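Long-range contacts in Lin1840 protein (Listeria innocua serovar 6a, PDB 4ZOC), which probably hydrolyses terminal, non-reducing beta-D-glucosyl residues as a family 3 glycoside hydrolase involved in beta-1,2-glucan metabolism: residues 6-10 against 329-334; 173-179 against 229-233; 272-276 against 301-306; 287-291 against 314-320. The protein carries 2 engineered substitutions. All coordinates share one frame; numbering follows the deposited sequence.

Contact 1: 6-10 against 329-334; sequences VQELV and VLRMLN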
loop_
_atom_site.group_PDB
_atom_site.type_symbol
_atom_site.label_atom_id
_atom_site.label_comp_id
_atom_site.label_asym_id
_atom_site.label_seq_id
_atom_site.Cartn_x
_atom_site.Cartn_y
_atom_site.Cartn_z
ATOM N N VAL A 6 5.566 36.096 -32.462
ATOM C CA VAL A 6 6.068 35.069 -31.542
ATOM C C VAL A 6 6.914 34.057 -32.356
ATOM O O VAL A 6 8.043 33.713 -31.998
ATOM C CB VAL A 6 4.911 34.388 -30.733
ATOM C CG1 VAL A 6 5.475 33.322 -29.823
ATOM C CG2 VAL A 6 4.125 35.420 -29.944
ATOM N N GLN A 7 6.394 33.602 -33.466
ATOM C CA GLN A 7 7.180 32.641 -34.306
ATOM C C GLN A 7 8.470 33.257 -34.834
ATOM O O GLN A 7 9.537 32.621 -34.836
ATOM C CB GLN A 7 6.312 32.058 -35.425
ATOM C CG GLN A 7 6.968 30.788 -35.990
ATOM C CD GLN A 7 6.994 29.644 -34.977
ATOM O OE1 GLN A 7 5.958 29.320 -34.400
ATOM N NE2 GLN A 7 8.172 29.045 -34.741
ATOM N N GLU A 8 8.406 34.529 -35.205
ATOM C CA GLU A 8 9.607 35.211 -35.671
ATOM C C GLU A 8 10.708 35.185 -34.581
ATOM O O GLU A 8 11.891 34.963 -34.853
ATOM C CB GLU A 8 9.213 36.625 -36.093
ATOM C CG GLU A 8 10.358 37.510 -36.531
ATOM C CD GLU A 8 9.858 38.902 -36.899
ATOM O OE1 GLU A 8 9.778 39.145 -38.108
ATOM O OE2 GLU A 8 9.513 39.733 -35.998
ATOM N N LEU A 9 10.323 35.349 -33.316
ATOM C CA LEU A 9 11.322 35.239 -32.204
ATOM C C LEU A 9 12.052 33.911 -32.193
ATOM O O LEU A 9 13.278 33.865 -32.091
ATOM C CB LEU A 9 10.663 35.491 -30.848
ATOM C CG LEU A 9 10.482 36.958 -30.435
ATOM C CD1 LEU A 9 9.614 37.001 -29.184
ATOM C CD2 LEU A 9 11.808 37.656 -30.185
ATOM N N VAL A 10 11.269 32.827 -32.259
ATOM C CA VAL A 10 11.849 31.511 -32.253
ATOM C C VAL A 10 12.858 31.437 -33.394
ATOM O O VAL A 10 13.980 30.949 -33.205
ATOM C CB VAL A 10 10.779 30.412 -32.459
ATOM C CG1 VAL A 10 11.416 29.040 -32.296
ATOM C CG2 VAL A 10 9.643 30.572 -31.447
ATOM N N VAL A 329 10.386 26.048 -26.769
ATOM C CA VAL A 329 10.557 27.495 -26.776
ATOM C C VAL A 329 9.234 28.217 -27.163
ATOM O O VAL A 329 8.837 29.196 -26.519
ATOM C CB VAL A 329 11.760 27.911 -27.661
ATOM C CG1 VAL A 329 11.790 29.415 -27.858
ATOM C CG2 VAL A 329 13.061 27.411 -27.086
ATOM N N LEU A 330 8.561 27.767 -28.223
ATOM C CA LEU A 330 7.323 28.337 -28.654
ATOM C C LEU A 330 6.294 28.262 -27.525
ATOM O O LEU A 330 5.571 29.211 -27.278
ATOM C CB LEU A 330 6.782 27.639 -29.880
ATOM C CG LEU A 330 5.475 28.229 -30.425
ATOM C CD1 LEU A 330 5.519 29.729 -30.691
ATOM C CD2 LEU A 330 5.096 27.460 -31.684
ATOM N N ARG A 331 6.215 27.123 -26.828
ATOM C CA ARG A 331 5.313 27.108 -25.672
ATOM C C ARG A 331 5.615 28.176 -24.558
ATOM O O ARG A 331 4.677 28.856 -24.035
ATOM C CB ARG A 331 5.185 25.674 -25.134
ATOM C CG ARG A 331 4.438 24.765 -26.093
ATOM C CD ARG A 331 4.066 23.377 -25.505
ATOM N NE ARG A 331 5.212 22.521 -25.339
ATOM C CZ ARG A 331 5.663 21.620 -26.218
ATOM N NH1 ARG A 331 6.724 20.877 -25.929
ATOM N NH2 ARG A 331 5.026 21.431 -27.361
ATOM N N MET A 332 6.887 28.354 -24.262
ATOM C CA MET A 332 7.353 29.351 -23.280
ATOM C C MET A 332 6.948 30.762 -23.753
ATOM O O MET A 332 6.418 31.582 -23.018
ATOM C CB MET A 332 8.869 29.217 -23.075
ATOM C CG MET A 332 9.326 28.064 -22.154
ATOM S SD MET A 332 8.797 28.394 -20.434
ATOM C CE MET A 332 9.995 29.691 -20.008
ATOM N N LEU A 333 7.230 31.049 -25.029
ATOM C CA LEU A 333 6.921 32.377 -25.544
ATOM C C LEU A 333 5.400 32.584 -25.573
ATOM O O LEU A 333 4.934 33.687 -25.211
ATOM C CB LEU A 333 7.519 32.545 -26.917
ATOM C CG LEU A 333 8.971 32.990 -27.012
ATOM C CD1 LEU A 333 9.889 32.835 -25.848
ATOM C CD2 LEU A 333 9.588 32.646 -28.368
ATOM N N ASN A 334 4.621 31.544 -25.933
ATOM C CA ASN A 334 3.131 31.618 -25.945
ATOM C C ASN A 334 2.594 31.917 -24.533
ATOM O O ASN A 334 1.775 32.750 -24.408
ATOM C CB ASN A 334 2.429 30.328 -26.442
ATOM C CG ASN A 334 2.397 30.214 -27.960
ATOM O OD1 ASN A 334 2.627 31.185 -28.659
ATOM N ND2 ASN A 334 2.181 29.019 -28.457
#

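Contact 2: 173-179 against 229-233; sequences QGDASKL and AGAKL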
loop_
_atom_site.group_PDB
_atom_site.type_symbol
_atom_site.label_atom_id
_atom_site.label_comp_id
_atom_site.label_asym_id
_atom_site.label_seq_id
_atom_site.Cartn_x
_atom_site.Cartn_y
_atom_site.Cartn_z
ATOM N N GLN A 173 -7.295 32.268 -12.499
ATOM C CA GLN A 173 -7.118 32.702 -13.860
ATOM C C GLN A 173 -8.243 33.593 -14.374
ATOM O O GLN A 173 -8.062 34.361 -15.322
ATOM C CB GLN A 173 -6.988 31.478 -14.801
ATOM C CG GLN A 173 -5.871 30.525 -14.463
ATOM C CD GLN A 173 -5.528 29.542 -15.528
ATOM O OE1 GLN A 173 -4.371 29.081 -15.592
ATOM N NE2 GLN A 173 -6.488 29.175 -16.358
ATOM N N GLY A 174 -9.410 33.455 -13.820
ATOM C CA GLY A 174 -10.628 33.918 -14.525
ATOM C C GLY A 174 -10.744 33.385 -15.934
ATOM O O GLY A 174 -10.550 32.199 -16.158
ATOM N N ASP A 175 -11.059 34.279 -16.896
ATOM C CA ASP A 175 -11.154 33.879 -18.267
ATOM C C ASP A 175 -9.728 33.790 -18.801
ATOM O O ASP A 175 -9.031 34.813 -18.979
ATOM C CB ASP A 175 -12.081 34.843 -19.053
ATOM C CG ASP A 175 -12.044 34.598 -20.540
ATOM O OD1 ASP A 175 -11.257 33.781 -21.077
ATOM O OD2 ASP A 175 -12.789 35.268 -21.198
ATOM N N ALA A 176 -9.278 32.562 -19.036
ATOM C CA ALA A 176 -7.861 32.344 -19.366
ATOM C C ALA A 176 -7.432 33.070 -20.632
ATOM O O ALA A 176 -6.250 33.371 -20.806
ATOM C CB ALA A 176 -7.530 30.869 -19.503
ATOM N N SER A 177 -8.362 33.273 -21.558
ATOM C CA SER A 177 -7.983 33.928 -22.853
ATOM C C SER A 177 -7.717 35.410 -22.687
ATOM O O SER A 177 -7.295 36.024 -23.651
ATOM C CB SER A 177 -9.109 33.713 -23.889
ATOM O OG SER A 177 -10.238 34.495 -23.549
ATOM N N LYS A 178 -7.953 35.980 -21.489
ATOM C CA LYS A 178 -7.753 37.375 -21.192
ATOM C C LYS A 178 -6.696 37.629 -20.112
ATOM O O LYS A 178 -6.702 38.678 -19.488
ATOM C CB LYS A 178 -9.096 38.006 -20.810
ATOM C CG LYS A 178 -10.106 38.090 -21.979
ATOM C CD LYS A 178 -11.364 38.741 -21.448
ATOM C CE LYS A 178 -12.549 38.762 -22.423
ATOM N NZ LYS A 178 -12.068 39.020 -23.814
ATOM N N LEU A 179 -5.736 36.724 -19.941
ATOM C CA LEU A 179 -4.671 36.929 -18.966
ATOM C C LEU A 179 -3.747 38.081 -19.366
ATOM O O LEU A 179 -2.929 38.567 -18.563
ATOM C CB LEU A 179 -3.933 35.612 -18.679
ATOM C CG LEU A 179 -4.714 34.704 -17.711
ATOM C CD1 LEU A 179 -4.223 33.279 -17.785
ATOM C CD2 LEU A 179 -4.672 35.226 -16.277
ATOM N N ALA A 229 -10.532 22.794 -17.971
ATOM C CA ALA A 229 -11.021 24.076 -17.527
ATOM C C ALA A 229 -10.059 25.225 -17.891
ATOM O O ALA A 229 -10.370 26.353 -17.590
ATOM C CB ALA A 229 -11.235 24.060 -16.025
ATOM N N GLY A 230 -8.900 24.905 -18.472
ATOM C CA GLY A 230 -7.991 25.915 -19.004
ATOM C C GLY A 230 -6.748 26.194 -18.235
ATOM O O GLY A 230 -6.102 27.229 -18.493
ATOM N N ALA A 231 -6.392 25.320 -17.270
ATOM C CA ALA A 231 -5.111 25.558 -16.531
ATOM C C ALA A 231 -3.961 25.775 -17.497
ATOM O O ALA A 231 -3.750 24.967 -18.435
ATOM C CB ALA A 231 -4.775 24.400 -15.599
ATOM N N LYS A 232 -3.190 26.841 -17.303
ATOM C CA LYS A 232 -2.136 27.143 -18.269
ATOM C C LYS A 232 -0.941 26.260 -18.293
ATOM O O LYS A 232 -0.386 26.041 -19.377
ATOM C CB LYS A 232 -1.742 28.605 -18.189
ATOM C CG LYS A 232 -2.860 29.531 -18.742
ATOM C CD LYS A 232 -2.745 29.587 -20.236
ATOM C CE LYS A 232 -3.778 30.384 -20.963
ATOM N NZ LYS A 232 -3.528 30.132 -22.428
ATOM N N LEU A 233 -0.464 25.780 -17.129
ATOM C CA LEU A 233 0.737 24.964 -17.062
ATOM C C LEU A 233 0.449 23.635 -16.331
ATOM O O LEU A 233 -0.537 23.543 -15.608
ATOM C CB LEU A 233 1.861 25.659 -16.290
ATOM C CG LEU A 233 2.484 26.939 -16.894
ATOM C CD1 LEU A 233 1.660 28.165 -16.580
ATOM C CD2 LEU A 233 3.923 27.086 -16.374
HETATM O O HOH W 1 -4.300 33.096 -22.882
#

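Contact 3: 272-276 against 301-306; sequences GAVAE and EMMTTC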
loop_
_atom_site.group_PDB
_atom_site.type_symbol
_atom_site.label_atom_id
_atom_site.label_comp_id
_atom_site.label_asym_id
_atom_site.label_seq_id
_atom_site.Cartn_x
_atom_site.Cartn_y
_atom_site.Cartn_z
ATOM N N GLY A 272 14.368 20.115 -9.534
ATOM C CA GLY A 272 15.420 19.201 -9.804
ATOM C C GLY A 272 14.999 17.855 -10.417
ATOM O O GLY A 272 15.872 16.993 -10.581
ATOM N N ALA A 273 13.721 17.657 -10.801
ATOM C CA ALA A 273 13.259 16.344 -11.156
ATOM C C ALA A 273 13.886 15.873 -12.480
ATOM O O ALA A 273 13.938 14.658 -12.784
ATOM C CB ALA A 273 11.742 16.360 -11.301
ATOM N N VAL A 274 14.345 16.803 -13.303
ATOM C CA VAL A 274 15.077 16.369 -14.523
ATOM C C VAL A 274 16.392 15.647 -14.144
ATOM O O VAL A 274 16.625 14.529 -14.591
ATOM C CB VAL A 274 15.353 17.555 -15.483
ATOM C CG1 VAL A 274 16.233 17.066 -16.602
ATOM C CG2 VAL A 274 14.033 18.149 -16.043
ATOM N N ALA A 275 17.228 16.277 -13.303
ATOM C CA ALA A 275 18.505 15.725 -12.832
ATOM C C ALA A 275 18.286 14.437 -12.043
ATOM O O ALA A 275 19.049 13.466 -12.112
ATOM C CB ALA A 275 19.248 16.780 -12.005
ATOM N N GLU A 276 17.145 14.377 -11.403
ATOM C CA GLU A 276 16.831 13.311 -10.418
ATOM C C GLU A 276 16.448 12.038 -11.119
ATOM O O GLU A 276 16.423 10.985 -10.489
ATOM C CB GLU A 276 15.803 13.782 -9.405
ATOM C CG GLU A 276 16.462 14.736 -8.376
ATOM C CD GLU A 276 15.511 15.514 -7.522
ATOM O OE1 GLU A 276 14.320 15.155 -7.510
ATOM O OE2 GLU A 276 16.053 16.406 -6.824
ATOM N N GLU A 301 13.142 23.405 -17.085
ATOM C CA GLU A 301 13.895 22.689 -16.078
ATOM C C GLU A 301 14.062 23.567 -14.855
ATOM O O GLU A 301 14.684 24.630 -14.916
ATOM C CB GLU A 301 15.253 22.257 -16.616
ATOM C CG GLU A 301 16.100 21.503 -15.585
ATOM C CD GLU A 301 17.255 20.817 -16.141
ATOM O OE1 GLU A 301 17.557 21.049 -17.329
ATOM O OE2 GLU A 301 17.919 20.074 -15.361
ATOM N N MET A 302 13.439 23.123 -13.754
ATOM C CA MET A 302 13.424 23.930 -12.568
ATOM C C MET A 302 14.709 23.731 -11.730
ATOM O O MET A 302 14.876 22.714 -11.022
ATOM C CB MET A 302 12.201 23.553 -11.714
ATOM C CG MET A 302 12.112 24.373 -10.439
ATOM S SD MET A 302 10.715 24.009 -9.339
ATOM C CE MET A 302 9.295 24.467 -10.342
ATOM N N MET A 303 15.654 24.692 -11.836
ATOM C CA MET A 303 16.847 24.760 -10.904
ATOM C C MET A 303 17.882 23.657 -10.957
ATOM O O MET A 303 18.684 23.465 -10.076
ATOM C CB MET A 303 16.369 25.019 -9.502
ATOM C CG MET A 303 16.148 26.515 -9.263
ATOM S SD MET A 303 17.694 27.502 -9.412
ATOM C CE MET A 303 18.533 27.043 -7.895
ATOM N N THR A 304 17.931 22.994 -12.101
ATOM C CA THR A 304 19.040 22.083 -12.474
ATOM C C THR A 304 19.494 22.432 -13.895
ATOM O O THR A 304 18.829 23.218 -14.590
ATOM C CB THR A 304 18.693 20.563 -12.258
ATOM O OG1 THR A 304 17.427 20.237 -12.895
ATOM C CG2 THR A 304 18.631 20.293 -10.802
ATOM N N THR A 305 20.633 21.839 -14.268
ATOM C CA THR A 305 21.443 22.256 -15.349
ATOM C C THR A 305 21.611 21.221 -16.442
ATOM O O THR A 305 22.465 21.414 -17.267
ATOM C CB THR A 305 22.818 22.683 -14.857
ATOM O OG1 THR A 305 23.474 21.579 -14.248
ATOM C CG2 THR A 305 22.734 23.794 -13.812
ATOM N N CYS A 306 20.769 20.173 -16.536
ATOM C CA CYS A 306 20.904 19.241 -17.573
ATOM C C CYS A 306 20.686 19.872 -18.948
ATOM O O CYS A 306 21.516 19.690 -19.843
ATOM C CB CYS A 306 19.923 18.032 -17.419
ATOM S SG CYS A 306 20.117 17.224 -15.830
HETATM O O HOH W 2 14.748 19.588 -12.897
#

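Contact 4: 287-291 against 314-320; sequences KEAAQ and LIEEGKL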
loop_
_atom_site.group_PDB
_atom_site.type_symbol
_atom_site.label_atom_id
_atom_site.label_comp_id
_atom_site.label_asym_id
_atom_site.label_seq_id
_atom_site.Cartn_x
_atom_site.Cartn_y
_atom_site.Cartn_z
ATOM N N LYS A 287 23.441 14.071 -19.579
ATOM C CA LYS A 287 23.169 14.103 -21.006
ATOM C C LYS A 287 21.940 13.243 -21.346
ATOM O O LYS A 287 21.067 13.644 -22.057
ATOM C CB LYS A 287 24.438 13.609 -21.758
ATOM C CG LYS A 287 24.303 13.611 -23.266
ATOM C CD LYS A 287 25.624 13.207 -23.906
ATOM C CE LYS A 287 25.536 13.420 -25.405
ATOM N NZ LYS A 287 26.839 13.025 -25.961
ATOM N N GLU A 288 21.857 12.067 -20.736
ATOM C CA GLU A 288 20.688 11.280 -20.928
ATOM C C GLU A 288 19.418 11.890 -20.280
ATOM O O GLU A 288 18.340 11.820 -20.850
ATOM C CB GLU A 288 20.943 9.831 -20.383
ATOM C CG GLU A 288 21.919 9.038 -21.290
ATOM C CD GLU A 288 21.938 7.547 -21.050
ATOM O OE1 GLU A 288 21.304 7.025 -20.077
ATOM O OE2 GLU A 288 22.673 6.882 -21.812
ATOM N N ALA A 289 19.570 12.419 -19.069
ATOM C CA ALA A 289 18.475 13.097 -18.366
ATOM C C ALA A 289 17.854 14.191 -19.239
ATOM O O ALA A 289 16.628 14.255 -19.437
ATOM C CB ALA A 289 18.963 13.687 -17.057
ATOM N N ALA A 290 18.727 15.003 -19.853
ATOM C CA ALA A 290 18.301 16.032 -20.814
ATOM C C ALA A 290 17.604 15.438 -22.015
ATOM O O ALA A 290 16.535 15.863 -22.441
ATOM C CB ALA A 290 19.547 16.847 -21.250
ATOM N N GLN A 291 18.218 14.444 -22.616
ATOM C CA GLN A 291 17.604 13.866 -23.805
ATOM C C GLN A 291 16.220 13.304 -23.514
ATOM O O GLN A 291 15.284 13.563 -24.216
ATOM C CB GLN A 291 18.486 12.750 -24.371
ATOM C CG GLN A 291 17.959 12.150 -25.648
ATOM C CD GLN A 291 18.767 10.940 -26.111
ATOM O OE1 GLN A 291 19.954 10.766 -25.803
ATOM N NE2 GLN A 291 18.122 10.115 -26.898
ATOM N N LEU A 314 23.703 17.316 -27.660
ATOM C CA LEU A 314 22.708 16.385 -28.150
ATOM C C LEU A 314 22.187 16.760 -29.518
ATOM O O LEU A 314 21.988 15.905 -30.388
ATOM C CB LEU A 314 21.500 16.297 -27.198
ATOM C CG LEU A 314 21.807 15.550 -25.896
ATOM C CD1 LEU A 314 20.780 15.892 -24.791
ATOM C CD2 LEU A 314 21.867 14.023 -26.033
ATOM N N ILE A 315 21.923 18.045 -29.710
ATOM C CA ILE A 315 21.349 18.524 -31.000
ATOM C C ILE A 315 22.416 18.507 -32.089
ATOM O O ILE A 315 22.152 18.005 -33.183
ATOM C CB ILE A 315 20.718 19.899 -30.820
ATOM C CG1 ILE A 315 19.439 19.740 -30.041
ATOM C CG2 ILE A 315 20.376 20.593 -32.127
ATOM C CD1 ILE A 315 18.947 21.053 -29.510
ATOM N N GLU A 316 23.611 19.011 -31.771
ATOM C CA GLU A 316 24.757 18.994 -32.724
ATOM C C GLU A 316 25.084 17.562 -33.132
ATOM O O GLU A 316 25.379 17.314 -34.303
ATOM C CB GLU A 316 26.004 19.639 -32.116
ATOM C CG GLU A 316 25.821 21.135 -32.006
ATOM C CD GLU A 316 27.038 21.854 -31.502
ATOM O OE1 GLU A 316 27.879 21.218 -30.821
ATOM O OE2 GLU A 316 27.101 23.085 -31.761
ATOM N N GLU A 317 25.049 16.625 -32.191
ATOM C CA GLU A 317 25.376 15.236 -32.509
ATOM C C GLU A 317 24.228 14.475 -33.210
ATOM O O GLU A 317 24.416 13.328 -33.556
ATOM C CB GLU A 317 25.865 14.449 -31.264
ATOM C CG GLU A 317 27.072 15.013 -30.592
ATOM C CD GLU A 317 27.206 14.557 -29.161
ATOM O OE1 GLU A 317 26.481 13.609 -28.755
ATOM O OE2 GLU A 317 28.048 15.142 -28.436
ATOM N N GLY A 318 23.039 15.094 -33.401
ATOM C CA GLY A 318 21.920 14.428 -34.003
ATOM C C GLY A 318 21.212 13.436 -33.105
ATOM O O GLY A 318 20.398 12.667 -33.594
ATOM N N LYS A 319 21.456 13.477 -31.790
ATOM C CA LYS A 319 20.730 12.572 -30.881
ATOM C C LYS A 319 19.328 13.072 -30.513
ATOM O O LYS A 319 18.480 12.310 -30.061
ATOM C CB LYS A 319 21.557 12.323 -29.638
ATOM C CG LYS A 319 22.936 11.705 -29.920
ATOM C CD LYS A 319 23.704 11.469 -28.644
ATOM C CE LYS A 319 24.962 10.626 -28.865
ATOM N NZ LYS A 319 26.096 11.415 -29.453
ATOM N N LEU A 320 19.078 14.370 -30.722
ATOM C CA LEU A 320 17.809 15.038 -30.391
ATOM C C LEU A 320 17.539 16.023 -31.477
ATOM O O LEU A 320 18.423 16.784 -31.826
ATOM C CB LEU A 320 18.014 15.821 -29.099
ATOM C CG LEU A 320 17.159 15.850 -27.827
ATOM C CD1 LEU A 320 17.167 17.256 -27.260
ATOM C CD2 LEU A 320 15.771 15.269 -27.954
#

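Contact 1: 6-10 against 329-334
V6 and V10, one turn apart on helix 3-12, pack against L330 and L333 of helix 322-338. The two segments run roughly antiparallel. Their axes approach to 9.8 Å, and their directions differ by 138°.

Apolar contacts make up most of the interface. The CG1 methyl of V6 rests between two leucines, 3.6 Å from L333 CB and 3.7 Å from L330 CD1. It reaches them by standing anti to the backbone N (chi1 179°). From there V6 meets L330 at about a right angle and passes L333 in the opposite direction. V10 uses its other branch: CG2 lies 3.7 Å from L333 CD2. That same leucine methyl also touches L9 CB at 3.9 Å. V329 CG1 is a looser neighbour of V10 CG2, at 4.3 Å.

Polar groups meet the interface by van der Waals contact. The bend of Q7 at chi2 (67°) brings its amide across L330, with OE1 3.4 Å from L330 CD2. N334 OD1 touches a methyl of V6, and it accepts a hydrogen bond from Q3 NE2. Beyond the pair, L9 also packs on L82 and F342, and L333 on Q21.

No hydrogen bond or salt bridge spans the two segments. Branched aliphatic groups therefore hold the N-terminal helix against the helix that lies beyond the last barrel strand.

Contact 2: 173-179 against 229-233
Q173 grips the backbone on both sides of A231 with its terminal amide. OE1 accepts from K232 N at 3.1 Å, in its own carbonyl plane and on a lone pair. NE2 donates to G230 O at 2.9 Å, almost straight (175°). This donor lies well above the G230 carbonyl plane, yet G230 O is in the plane of the Q173 amide. The two bonds fix the rotation of that amide.

Apolar contacts of K232 lie next to these bonds. K232 CG is 4.1 Å from L179 CD1, and the leucine and lysine chains run antiparallel alongside each other. A bend at chi2 (-82°) turns the lysine chain so that CE lies 4.1 Å from A176 CB. Water 1 then accepts from K232 NZ at 3.1 Å and donates to A176 O at 2.9 Å. The ammonium also forms a salt bridge with D338.

Further out, D175 OD1 accepts from S177 N and S177 OG, both from the same face of the carboxylate plane. The first bond makes an Asx turn. G230 ends helix 221-228 in a Schellman motif.

Q173 OE1 takes a second hydrogen bond from A188 N in strand 187-193. One buried glutamine at the end of helix 158-173 thus serves backbone groups leading into strand 233-236 and in the neighbouring barrel strand.

Contact 3: 272-276 against 301-306
E301 lays its side chain across V274 at about a right angle. Its CG leaves CB anti to the backbone N (chi1 179°), and the chain stays extended. CG lies 4.0 Å from V274 CG2. CD comes next, 3.8 Å from V274 CB. At the tip, OE2 touches the same V274 CB at 3.6 Å and accepts two hydrogen bonds. T304 OG1 gives a short one of 2.5 Å to OE2 on its anti lone pair. C306 N gives the other on the syn side, somewhat out of the carboxylate plane. The other oxygen, OE1, accepts from Y307 N.

T304 carries the contact onward. Its CG2 methyl packs 3.5 Å from G272 CA and also meets A275 CB. Its hydroxyl accepts from water 2, which in turn accepts from V274 N. C306 SG closes on A275 CA at 3.7 Å. At the strand end, G272 N donates to M302 O at 3.0 Å.

The segments join the turn after barrel strand 266-268 to the end of strand 301-302. The M302 side chain touches W271 of the glucose pocket. E276 forms a salt bridge with R572 of the second subunit.

Both carboxylate oxygens of E301 thus accept amides at the start of helix 306-316. The positive end of that helix probably stabilises the buried charge.

Contact 4: 287-291 against 314-320
Q291 and L320 bring their CA atoms to 6.7 Å where helix 286-295 faces the end of helix 306-316, which G318 closes with a Schellman motif.

L314 is the main apolar group. Its CD1 reaches the backbone of the facing helix, 3.6 Å from K287 O and 3.7 Å from Q291 N, and also touches A290 CB. Its CD2 lies 3.7 Å from K287 CG. The lysine passes the leucine in the opposite direction, while Q291 crosses it at about a right angle. L320 contributes a looser contact, with CD2 4.1 Å from Q291 O. The Q291 amide finds its hydrogen-bond partner in its own helix, where NE2 donates to E295.

The charged groups lie at the border. K287 is fully extended, starting with CG anti to the backbone N (chi1 -179°). This carries NZ past L314 to E317, where it forms a salt bridge of 2.9 Å to OE1 on the syn lone pair. K319 NZ is placed against that same E317 oxygen, but at a doubtfully short distance. The two lysine nitrogens, K287 NZ and K319 NZ, are 3.9 Å apart.

K287 thus serves the contact twice. Its methylene chain covers L314, and its ammonium ends on E317, whose negative charge probably favours it there. One lysine so ties the two neighbouring barrel helices together through both apolar and ionic contact.

All four contacts belong to the TIM-barrel domain. Contacts 3 and 4 are the only pair that touch. Their centres are 15 Å apart, and their segments alternate along the chain. Helix 286-295 of contact 4 packs on both segments of contact 3 through A289, whose CB lies 3.5 Å from V274 O and 3.9 Å from C306 SG. Contact 1 encloses the other three in sequence; its nearest atoms are about 6 Å from contact 2 and about 7 Å from contact 3. Contact 2 lies at other barrel strands, with its centre 27 Å from that of contact 3. In contact 3 the side chain of M302 is about 6 Å from a bound beta-D-glucopyranose.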